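Local atomic coordinates of techylectin-5A (Tachypleus tridentatus, PDB entry 1JC9), a protein that acts as a lectin of horseshoe crab innate immunity, recognising acetyl group-containing substances on bacteria and erythrocytes and agglutinating these cells. Residues A[90-95]-A[255-260]; A[151-156]-A[177-182]; A[190-195]-A[213-218]. One frame throughout, in Å; residues are numbered along the deposited sequence.

Interaction 1 of 3, residues A[90-95]-A[255-260]; sequences TVIQRR and VEMKIR
Met257 passes its thioether obliquely over the side chain of Gln93, SD 3.9 Å from Gln93 CB and equally close to the amide carbon CD; Gln93 NE2 is hydrogen-bonded to Asn225 OD1. The CB of Met257 also meets Ile92 CG1, because Ile92 and Gln93 both face this one residue. That is a classic beta bulge: Ile92 N gives a good bond to Met257 O, and Gln93 N adds a weak one to the same oxygen. The extra residue shifts the register of two antiparallel strands in the central sheet of the fibrinogen C-terminal domain. Regular pairing resumes on both sides, with Thr90 bonded to Ile259 and Arg95 to Val255. Ile259 carries CG1 between its backbone N and carbonyl carbon (chi1 55°), and CD1 comes to a tight 3.4 Å from Thr90 CB.

On the face that Val91 shares with Arg94, Glu256 and Lys258, the three charged residues form a salt-bridge network. Arg94 and Glu256 run side by side, and Arg94 NE reaches Glu256 OE2 at 2.7 Å, nearly straight at 174°. The acceptor lies in the guanidinium plane, and the nitrogen is on the anti side of the carboxylate, somewhat out of its plane; a water joins Arg94 NH2 to the same OE2. The other oxygen, OE1, takes Lys258 NZ at 2.6 Å, and that ammonium also pairs with Asp81 and Asp144. With a cation on each oxygen, Glu256 is probably held ionised, one carboxylate joining two largely buried positive groups.

Interaction 2 of 3, residues A[151-156]-A[177-182]; sequences DTRYAI and SGDAGN
Tyr154 and Asp179 are brought together by their first torsions: each holds CG between its backbone N and carbonyl carbon, at chi1 74° in the tyrosine and 57° in the aspartate. The phenol ring thereby folds back over the 177-182 segment although its CB starts away from it, and the carboxylate turns in beside the strand to face Tyr154 N. Asp179 OD1 accepts Tyr154 N at 3.0 Å, the N-H pointing almost straight at it and meeting the oxygen nearly in line with its C-O bond. The same OD1 lies 3.4 Å from Tyr154 CD1, the ring and carboxylate planes being turned 68° apart. Gly178 slides its CA over the ring, 4.1 Å from the centroid, in a CH-pi contact.

This is where strand 176-178 leaves its antiparallel partner, strand 152-162, at the border of the sheet in the fibrinogen-like domain. Ile156 and Ser177 form the last hydrogen-bonded pair, with Ile156 N 2.8 Å from Ser177 O, and Ala155 faces Gly178 in a non-hydrogen-bonded pair. At Gly178 a CB would strike Tyr154 O and Ala155 CA, and its positive phi would press that carbon against the preceding carbonyl as well. The chain then turns away, and Tyr154 O receives Asp179 N plus a weaker bond from Ala180 N.

Farther along, Arg153 crosses Asp179 at about a right angle, with CD 3.3 Å from Asp179 O. Its NE reaches that carbonyl through a water, whereas NH1 turns back into a salt bridge with Asp151 OD2 at 2.7 Å and a hydrogen bond to Thr152 O. On the side of the strand away from the Tyr154 ring, Ala180 CB packs against Arg153 CB at 3.7 Å and, more loosely, Ala155 CB.

Interaction 3 of 3, residues A[190-195]-A[213-218]; sequences HNFSTI and GWWYDR. With NAG (2-acetamido-2-deoxy-beta-D-glucopyranose), chain B.
Phe192 sends its ring across the 213-218 segment, where two irregular loops of the fibrinogen-like domain are joined by a single antiparallel bridge, Ser193 with Trp214. CB lies 4.1 Å from Trp215 NE1, and CG, anti to the backbone N (chi1 -165°), passes Trp214 O. CD1 then drops onto the face of the Trp215 indole, 3.5 Å from CE2, in an edge-to-face stack with the planes at 78°. CE1 comes beside Trp214 CA, CE2 lies near the Gly213 backbone, and the tip, CZ, reaches Gly213 C at 3.3 Å. Over one face of the phenyl ring sits Trp214 N, itself bonded to Ser193 O; in return Ser193 N donates to Trp214 O at 2.8 Å.

Trp215 is the centre of an inverse gamma turn, and its indole NE1 is bonded to Tyr169 O. Beyond the turn Tyr216 packs on helix 206-210 near Tyr210, and Arg218 lines the pocket that holds N-acetylglucosamine, the backbone C of Arg218 3.7 Å from the sugar's acetamido oxygen O7. Asp217 CB lies over one face of the His190 ring in a CH-pi contact, 3.9 Å from its centroid. A water joins His190 NE2 to Asp217 OD1. A second water ties the loops together, donating to Asn191 O and Tyr216 O; Ser193 OG, also hydrogen-bonded to His199 N, donates to this water at 2.6 Å.

In the fold
From the N terminus, the chain first lays down strand 89-95, which waits through some 160 residues until strand 250-261 returns beside it in interaction 1. The other two contacts fall within that long excursion. Interaction 2 closes a short loop between strand 152-162 and strand 176-178; interaction 3 then opens and closes a separate one around helix 206-210, so the two follow in series and none of the loops cross. Interactions 1 and 2 belong to the same sheet, their centres 14 Å apart. Interaction 3 joins the loops beside the sugar pocket and touches the sheet directly, with Trp214 CH2 3.9 Å from Met257 SD.

Interaction 1 of 3, residues A[90-95]-A[255-260]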
loop_
_atom_site.group_PDB
_atom_site.type_symbol
_atom_site.label_atom_id
_atom_site.label_comp_id
_atom_site.label_asym_id
_atom_site.label_seq_id
_atom_site.Cartn_x
_atom_site.Cartn_y
_atom_site.Cartn_z
ATOM N N THR A 90 -4.743 10.056 1.884
ATOM C CA THR A 90 -3.974 10.095 0.646
ATOM C C THR A 90 -3.790 8.631 0.280
ATOM O O THR A 90 -3.190 7.871 1.037
ATOM C CB THR A 90 -2.590 10.750 0.843
ATOM O OG1 THR A 90 -2.761 12.086 1.324
ATOM C CG2 THR A 90 -1.820 10.788 -0.470
ATOM N N VAL A 91 -4.320 8.227 -0.867
ATOM C CA VAL A 91 -4.220 6.833 -1.276
ATOM C C VAL A 91 -2.860 6.556 -1.899
ATOM O O VAL A 91 -2.406 7.306 -2.763
ATOM C CB VAL A 91 -5.347 6.474 -2.275
ATOM C CG1 VAL A 91 -5.276 4.999 -2.642
ATOM C CG2 VAL A 91 -6.707 6.801 -1.657
ATOM N N ILE A 92 -2.206 5.483 -1.453
ATOM C CA ILE A 92 -0.892 5.141 -1.981
ATOM C C ILE A 92 -0.877 3.843 -2.781
ATOM O O ILE A 92 0.119 3.532 -3.431
ATOM C CB ILE A 92 0.173 5.045 -0.851
ATOM C CG1 ILE A 92 -0.150 3.885 0.092
ATOM C CG2 ILE A 92 0.237 6.360 -0.080
ATOM C CD1 ILE A 92 0.921 3.650 1.157
ATOM N N GLN A 93 -1.974 3.089 -2.737
ATOM C CA GLN A 93 -2.071 1.829 -3.478
ATOM C C GLN A 93 -3.523 1.410 -3.647
ATOM O O GLN A 93 -4.353 1.668 -2.776
ATOM C CB GLN A 93 -1.317 0.702 -2.751
ATOM C CG GLN A 93 -1.274 -0.628 -3.532
ATOM C CD GLN A 93 -2.336 -1.640 -3.099
ATOM O OE1 GLN A 93 -3.406 -1.277 -2.612
ATOM N NE2 GLN A 93 -2.039 -2.922 -3.290
ATOM N N ARG A 94 -3.828 0.773 -4.774
ATOM C CA ARG A 94 -5.175 0.277 -5.032
ATOM C C ARG A 94 -5.162 -0.886 -6.016
ATOM O O ARG A 94 -4.409 -0.882 -6.985
ATOM C CB ARG A 94 -6.088 1.379 -5.590
ATOM C CG ARG A 94 -7.521 0.884 -5.823
ATOM C CD ARG A 94 -8.415 1.911 -6.515
ATOM N NE ARG A 94 -8.647 3.113 -5.710
ATOM C CZ ARG A 94 -8.254 4.333 -6.066
ATOM N NH1 ARG A 94 -7.610 4.517 -7.213
ATOM N NH2 ARG A 94 -8.510 5.371 -5.281
ATOM N N ARG A 95 -5.998 -1.886 -5.742
ATOM C CA ARG A 95 -6.152 -3.052 -6.606
ATOM C C ARG A 95 -7.647 -3.145 -6.910
ATOM O O ARG A 95 -8.482 -2.903 -6.038
ATOM C CB ARG A 95 -5.700 -4.344 -5.907
ATOM C CG ARG A 95 -4.239 -4.379 -5.477
ATOM C CD ARG A 95 -3.289 -4.043 -6.623
ATOM N NE ARG A 95 -3.300 -5.016 -7.715
ATOM C CZ ARG A 95 -2.682 -6.196 -7.687
ATOM N NH1 ARG A 95 -1.993 -6.582 -6.614
ATOM N NH2 ARG A 95 -2.721 -6.980 -8.757
ATOM N N VAL A 255 -8.775 -3.722 -2.869
ATOM C CA VAL A 255 -8.062 -3.296 -1.671
ATOM C C VAL A 255 -7.472 -1.906 -1.902
ATOM O O VAL A 255 -7.281 -1.488 -3.044
ATOM C CB VAL A 255 -6.899 -4.264 -1.295
ATOM C CG1 VAL A 255 -7.413 -5.688 -1.179
ATOM C CG2 VAL A 255 -5.793 -4.182 -2.321
ATOM N N GLU A 256 -7.208 -1.192 -0.813
ATOM C CA GLU A 256 -6.614 0.138 -0.882
ATOM C C GLU A 256 -5.778 0.377 0.360
ATOM O O GLU A 256 -6.141 -0.052 1.454
ATOM C CB GLU A 256 -7.675 1.243 -0.939
ATOM C CG GLU A 256 -8.560 1.275 -2.168
ATOM C CD GLU A 256 -9.433 2.518 -2.197
ATOM O OE1 GLU A 256 -9.731 3.061 -1.111
ATOM O OE2 GLU A 256 -9.830 2.950 -3.298
ATOM N N MET A 257 -4.653 1.059 0.174
ATOM C CA MET A 257 -3.766 1.424 1.268
ATOM C C MET A 257 -3.769 2.950 1.219
ATOM O O MET A 257 -3.576 3.540 0.156
ATOM C CB MET A 257 -2.364 0.862 1.025
ATOM C CG MET A 257 -2.315 -0.666 1.092
ATOM S SD MET A 257 -0.785 -1.376 0.450
ATOM C CE MET A 257 0.404 -0.734 1.634
ATOM N N LYS A 258 -4.016 3.588 2.358
ATOM C CA LYS A 258 -4.083 5.044 2.405
ATOM C C LYS A 258 -3.562 5.582 3.731
ATOM O O LYS A 258 -3.681 4.923 4.769
ATOM C CB LYS A 258 -5.533 5.483 2.189
ATOM C CG LYS A 258 -6.501 4.880 3.209
ATOM C CD LYS A 258 -7.965 5.018 2.795
ATOM C CE LYS A 258 -8.296 4.099 1.635
ATOM N NZ LYS A 258 -9.750 4.098 1.320
ATOM N N ILE A 259 -2.996 6.789 3.696
ATOM C CA ILE A 259 -2.447 7.395 4.901
ATOM C C ILE A 259 -3.093 8.728 5.275
ATOM O O ILE A 259 -3.634 9.433 4.424
ATOM C CB ILE A 259 -0.899 7.552 4.774
ATOM C CG1 ILE A 259 -0.518 8.325 3.510
ATOM C CG2 ILE A 259 -0.255 6.177 4.667
ATOM C CD1 ILE A 259 -0.797 9.788 3.564
ATOM N N ARG A 260 -3.053 9.052 6.564
ATOM C CA ARG A 260 -3.620 10.294 7.095
ATOM C C ARG A 260 -2.829 10.645 8.348
ATOM O O ARG A 260 -2.439 9.758 9.104
ATOM C CB ARG A 260 -5.097 10.101 7.458
ATOM C CG ARG A 260 -5.808 11.370 7.906
ATOM C CD ARG A 260 -7.320 11.177 7.984
ATOM N NE ARG A 260 -7.742 10.409 9.152
ATOM C CZ ARG A 260 -9.009 10.093 9.411
ATOM N NH1 ARG A 260 -9.973 10.479 8.582
ATOM N NH2 ARG A 260 -9.318 9.402 10.500
HETATM O O HOH W 1 -3.403 12.433 4.107
HETATM O O HOH W 2 -10.310 5.787 -2.890
#

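Interaction 2 of 3, residues A[151-156]-A[177-182]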
loop_
_atom_site.group_PDB
_atom_site.type_symbol
_atom_site.label_atom_id
_atom_site.label_comp_id
_atom_site.label_asym_id
_atom_site.label_seq_id
_atom_site.Cartn_x
_atom_site.Cartn_y
_atom_site.Cartn_z
ATOM N N ASP A 151 -18.455 -7.745 1.188
ATOM C CA ASP A 151 -18.286 -7.537 2.620
ATOM C C ASP A 151 -16.949 -6.799 2.789
ATOM O O ASP A 151 -16.081 -6.881 1.917
ATOM C CB ASP A 151 -18.269 -8.885 3.350
ATOM C CG ASP A 151 -18.271 -8.732 4.862
ATOM O OD1 ASP A 151 -18.787 -7.707 5.361
ATOM O OD2 ASP A 151 -17.770 -9.644 5.554
ATOM N N THR A 152 -16.776 -6.080 3.895
ATOM C CA THR A 152 -15.542 -5.325 4.099
ATOM C C THR A 152 -14.929 -5.416 5.490
ATOM O O THR A 152 -15.607 -5.702 6.473
ATOM C CB THR A 152 -15.755 -3.831 3.798
ATOM O OG1 THR A 152 -16.670 -3.282 4.753
ATOM C CG2 THR A 152 -16.324 -3.639 2.406
ATOM N N ARG A 153 -13.625 -5.163 5.549
ATOM C CA ARG A 153 -12.865 -5.167 6.795
ATOM C C ARG A 153 -11.795 -4.091 6.634
ATOM O O ARG A 153 -11.485 -3.688 5.515
ATOM C CB ARG A 153 -12.195 -6.526 7.019
ATOM C CG ARG A 153 -13.156 -7.685 7.261
ATOM C CD ARG A 153 -13.817 -7.617 8.638
ATOM N NE ARG A 153 -14.547 -8.849 8.940
ATOM C CZ ARG A 153 -15.701 -9.199 8.378
ATOM N NH1 ARG A 153 -16.282 -8.409 7.481
ATOM N NH2 ARG A 153 -16.265 -10.359 8.696
ATOM N N TYR A 154 -11.245 -3.614 7.743
ATOM C CA TYR A 154 -10.204 -2.599 7.686
ATOM C C TYR A 154 -9.205 -2.857 8.801
ATOM O O TYR A 154 -9.499 -3.571 9.764
ATOM C CB TYR A 154 -10.796 -1.187 7.843
ATOM C CG TYR A 154 -11.235 -0.865 9.254
ATOM C CD1 TYR A 154 -12.387 -1.433 9.795
ATOM C CD2 TYR A 154 -10.460 -0.049 10.077
ATOM C CE1 TYR A 154 -12.753 -1.201 11.127
ATOM C CE2 TYR A 154 -10.815 0.188 11.410
ATOM C CZ TYR A 154 -11.962 -0.395 11.926
ATOM O OH TYR A 154 -12.306 -0.181 13.246
ATOM N N ALA A 155 -8.016 -2.282 8.654
ATOM C CA ALA A 155 -6.958 -2.410 9.646
ATOM C C ALA A 155 -6.231 -1.076 9.661
ATOM O O ALA A 155 -5.998 -0.473 8.612
ATOM C CB ALA A 155 -6.001 -3.524 9.261
ATOM N N ILE A 156 -5.896 -0.614 10.855
ATOM C CA ILE A 156 -5.198 0.646 11.027
ATOM C C ILE A 156 -3.894 0.362 11.757
ATOM O O ILE A 156 -3.864 -0.451 12.677
ATOM C CB ILE A 156 -6.012 1.632 11.910
ATOM C CG1 ILE A 156 -7.412 1.849 11.328
ATOM C CG2 ILE A 156 -5.263 2.957 12.040
ATOM C CD1 ILE A 156 -7.437 2.653 10.064
ATOM N N SER A 177 -5.166 -1.881 15.067
ATOM C CA SER A 177 -6.533 -1.744 15.538
ATOM C C SER A 177 -7.388 -1.961 14.295
ATOM O O SER A 177 -6.944 -1.674 13.182
ATOM C CB SER A 177 -6.782 -0.358 16.155
ATOM O OG SER A 177 -6.803 0.657 15.176
ATOM N N GLY A 178 -8.590 -2.499 14.478
ATOM C CA GLY A 178 -9.466 -2.755 13.349
ATOM C C GLY A 178 -10.104 -4.130 13.449
ATOM O O GLY A 178 -10.022 -4.773 14.495
ATOM N N ASP A 179 -10.726 -4.593 12.368
ATOM C CA ASP A 179 -11.381 -5.899 12.378
ATOM C C ASP A 179 -10.952 -6.853 11.264
ATOM O O ASP A 179 -11.559 -7.905 11.086
ATOM C CB ASP A 179 -12.904 -5.725 12.327
ATOM C CG ASP A 179 -13.364 -4.934 11.117
ATOM O OD1 ASP A 179 -12.574 -4.782 10.159
ATOM O OD2 ASP A 179 -14.524 -4.470 11.120
ATOM N N ALA A 180 -9.913 -6.503 10.517
ATOM C CA ALA A 180 -9.458 -7.369 9.431
ATOM C C ALA A 180 -8.508 -8.449 9.924
ATOM O O ALA A 180 -8.311 -9.463 9.256
ATOM C CB ALA A 180 -8.768 -6.539 8.355
ATOM N N GLY A 181 -7.933 -8.232 11.102
ATOM C CA GLY A 181 -6.965 -9.169 11.641
ATOM C C GLY A 181 -5.599 -8.552 11.383
ATOM O O GLY A 181 -5.394 -7.897 10.359
ATOM N N ASN A 182 -4.661 -8.758 12.296
ATOM C CA ASN A 182 -3.328 -8.184 12.167
ATOM C C ASN A 182 -2.395 -8.999 11.272
ATOM O O ASN A 182 -1.568 -9.760 11.767
ATOM C CB ASN A 182 -2.713 -8.043 13.559
ATOM C CG ASN A 182 -1.405 -7.286 13.547
ATOM O OD1 ASN A 182 -0.949 -6.821 12.502
ATOM N ND2 ASN A 182 -0.792 -7.153 14.717
HETATM O O HOH W 3 -13.165 -10.412 10.533
#

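Interaction 3 of 3, residues A[190-195]-A[213-218]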
loop_
_atom_site.group_PDB
_atom_site.type_symbol
_atom_site.label_atom_id
_atom_site.label_comp_id
_atom_site.label_asym_id
_atom_site.label_seq_id
_atom_site.Cartn_x
_atom_site.Cartn_y
_atom_site.Cartn_z
ATOM N N HIS A 190 11.153 -4.947 8.087
ATOM C CA HIS A 190 11.733 -5.699 6.979
ATOM C C HIS A 190 12.021 -4.833 5.760
ATOM O O HIS A 190 11.392 -3.789 5.567
ATOM C CB HIS A 190 10.798 -6.849 6.598
ATOM C CG HIS A 190 10.801 -7.970 7.589
ATOM N ND1 HIS A 190 11.708 -9.005 7.535
ATOM C CD2 HIS A 190 10.055 -8.181 8.700
ATOM C CE1 HIS A 190 11.524 -9.805 8.569
ATOM N NE2 HIS A 190 10.527 -9.328 9.292
ATOM N N ASN A 191 12.979 -5.266 4.942
ATOM C CA ASN A 191 13.336 -4.532 3.732
ATOM C C ASN A 191 12.271 -4.784 2.681
ATOM O O ASN A 191 11.459 -5.697 2.812
ATOM C CB ASN A 191 14.671 -5.017 3.153
ATOM C CG ASN A 191 15.765 -5.098 4.187
ATOM O OD1 ASN A 191 16.116 -4.089 4.796
ATOM N ND2 ASN A 191 16.285 -6.312 4.383
ATOM N N PHE A 192 12.283 -3.974 1.632
ATOM C CA PHE A 192 11.343 -4.150 0.543
ATOM C C PHE A 192 12.042 -5.090 -0.437
ATOM O O PHE A 192 13.252 -4.981 -0.634
ATOM C CB PHE A 192 11.076 -2.811 -0.145
ATOM C CG PHE A 192 9.870 -2.819 -1.034
ATOM C CD1 PHE A 192 8.591 -2.701 -0.493
ATOM C CD2 PHE A 192 10.007 -2.937 -2.416
ATOM C CE1 PHE A 192 7.463 -2.696 -1.311
ATOM C CE2 PHE A 192 8.884 -2.933 -3.246
ATOM C CZ PHE A 192 7.609 -2.811 -2.690
ATOM N N SER A 193 11.299 -6.021 -1.031
ATOM C CA SER A 193 11.880 -6.943 -2.008
ATOM C C SER A 193 11.064 -6.945 -3.297
ATOM O O SER A 193 9.863 -6.674 -3.284
ATOM C CB SER A 193 11.934 -8.375 -1.465
ATOM O OG SER A 193 12.867 -8.510 -0.410
ATOM N N THR A 194 11.727 -7.251 -4.406
ATOM C CA THR A 194 11.072 -7.323 -5.708
ATOM C C THR A 194 11.632 -8.535 -6.447
ATOM O O THR A 194 12.609 -9.140 -6.005
ATOM C CB THR A 194 11.325 -6.052 -6.544
ATOM O OG1 THR A 194 12.735 -5.799 -6.617
ATOM C CG2 THR A 194 10.617 -4.849 -5.917
ATOM N N ILE A 195 11.017 -8.888 -7.570
ATOM C CA ILE A 195 11.459 -10.038 -8.342
ATOM C C ILE A 195 12.941 -10.021 -8.693
ATOM O O ILE A 195 13.558 -11.076 -8.833
ATOM C CB ILE A 195 10.646 -10.173 -9.641
ATOM C CG1 ILE A 195 10.760 -8.893 -10.468
ATOM C CG2 ILE A 195 9.190 -10.450 -9.304
ATOM C CD1 ILE A 195 9.947 -8.925 -11.745
ATOM N N GLY A 213 5.896 -6.908 -4.967
ATOM C CA GLY A 213 6.940 -6.070 -4.415
ATOM C C GLY A 213 6.374 -5.816 -3.030
ATOM O O GLY A 213 5.319 -5.192 -2.901
ATOM N N TRP A 214 7.055 -6.284 -1.991
ATOM C CA TRP A 214 6.522 -6.141 -0.643
ATOM C C TRP A 214 7.648 -6.246 0.375
ATOM O O TRP A 214 8.783 -6.577 0.023
ATOM C CB TRP A 214 5.508 -7.275 -0.427
ATOM C CG TRP A 214 4.488 -7.071 0.660
ATOM C CD1 TRP A 214 4.375 -7.784 1.824
ATOM C CD2 TRP A 214 3.398 -6.144 0.651
ATOM N NE1 TRP A 214 3.278 -7.357 2.536
ATOM C CE2 TRP A 214 2.660 -6.352 1.839
ATOM C CE3 TRP A 214 2.970 -5.156 -0.248
ATOM C CZ2 TRP A 214 1.518 -5.609 2.152
ATOM C CZ3 TRP A 214 1.832 -4.416 0.064
ATOM C CH2 TRP A 214 1.121 -4.647 1.254
ATOM N N TRP A 215 7.332 -5.962 1.637
ATOM C CA TRP A 215 8.311 -6.059 2.716
ATOM C C TRP A 215 8.260 -7.506 3.214
ATOM O O TRP A 215 7.884 -7.778 4.355
ATOM C CB TRP A 215 7.946 -5.091 3.848
ATOM C CG TRP A 215 7.983 -3.640 3.441
ATOM C CD1 TRP A 215 9.071 -2.810 3.449
ATOM C CD2 TRP A 215 6.892 -2.866 2.916
ATOM N NE1 TRP A 215 8.726 -1.571 2.962
ATOM C CE2 TRP A 215 7.396 -1.577 2.628
ATOM C CE3 TRP A 215 5.541 -3.138 2.662
ATOM C CZ2 TRP A 215 6.594 -0.560 2.096
ATOM C CZ3 TRP A 215 4.742 -2.127 2.132
ATOM C CH2 TRP A 215 5.274 -0.852 1.855
ATOM N N TYR A 216 8.637 -8.428 2.338
ATOM C CA TYR A 216 8.618 -9.852 2.645
ATOM C C TYR A 216 9.504 -10.283 3.806
ATOM O O TYR A 216 10.609 -9.766 3.993
ATOM C CB TYR A 216 8.999 -10.656 1.400
ATOM C CG TYR A 216 7.951 -10.641 0.310
ATOM C CD1 TYR A 216 6.691 -11.204 0.524
ATOM C CD2 TYR A 216 8.226 -10.097 -0.946
ATOM C CE1 TYR A 216 5.732 -11.232 -0.484
ATOM C CE2 TYR A 216 7.271 -10.119 -1.963
ATOM C CZ TYR A 216 6.028 -10.692 -1.720
ATOM O OH TYR A 216 5.081 -10.739 -2.714
ATOM N N ASP A 217 8.998 -11.245 4.571
ATOM C CA ASP A 217 9.697 -11.806 5.723
ATOM C C ASP A 217 10.091 -13.248 5.403
ATOM O O ASP A 217 11.155 -13.492 4.835
ATOM C CB ASP A 217 8.784 -11.783 6.953
ATOM C CG ASP A 217 9.467 -12.312 8.199
ATOM O OD1 ASP A 217 8.776 -12.461 9.232
ATOM O OD2 ASP A 217 10.692 -12.575 8.150
ATOM N N ARG A 218 9.215 -14.193 5.752
ATOM C CA ARG A 218 9.451 -15.620 5.518
ATOM C C ARG A 218 8.161 -16.419 5.285
ATOM O O ARG A 218 7.972 -17.449 5.928
ATOM C CB ARG A 218 10.144 -16.242 6.729
ATOM C CG ARG A 218 11.585 -15.866 6.967
ATOM C CD ARG A 218 11.953 -16.253 8.399
ATOM N NE ARG A 218 13.373 -16.547 8.575
ATOM C CZ ARG A 218 13.975 -17.638 8.107
ATOM N NH1 ARG A 218 13.283 -18.548 7.429
ATOM N NH2 ARG A 218 15.271 -17.824 8.322
HETATM C C1 NAG B . 3.792 -18.954 6.785
HETATM C C2 NAG B . 4.547 -19.134 5.385
HETATM C C3 NAG B . 5.056 -20.623 5.289
HETATM C C4 NAG B . 6.046 -20.799 6.419
HETATM C C5 NAG B . 5.296 -20.551 7.777
HETATM C C6 NAG B . 6.239 -20.681 8.977
HETATM C C7 NAG B . 3.861 -17.739 3.535
HETATM C C8 NAG B . 2.955 -17.384 2.397
HETATM N N2 NAG B . 3.600 -18.866 4.291
HETATM O O1 NAG B . 3.272 -17.603 6.989
HETATM O O3 NAG B . 5.748 -20.847 4.062
HETATM O O4 NAG B . 6.584 -22.169 6.395
HETATM O O5 NAG B . 4.715 -19.213 7.871
HETATM O O6 NAG B . 5.365 -20.414 10.118
HETATM O O7 NAG B . 4.839 -16.983 3.757
HETATM O O HOH W 4 9.214 -10.828 11.258
HETATM O O HOH W 5 11.881 -8.276 1.999
#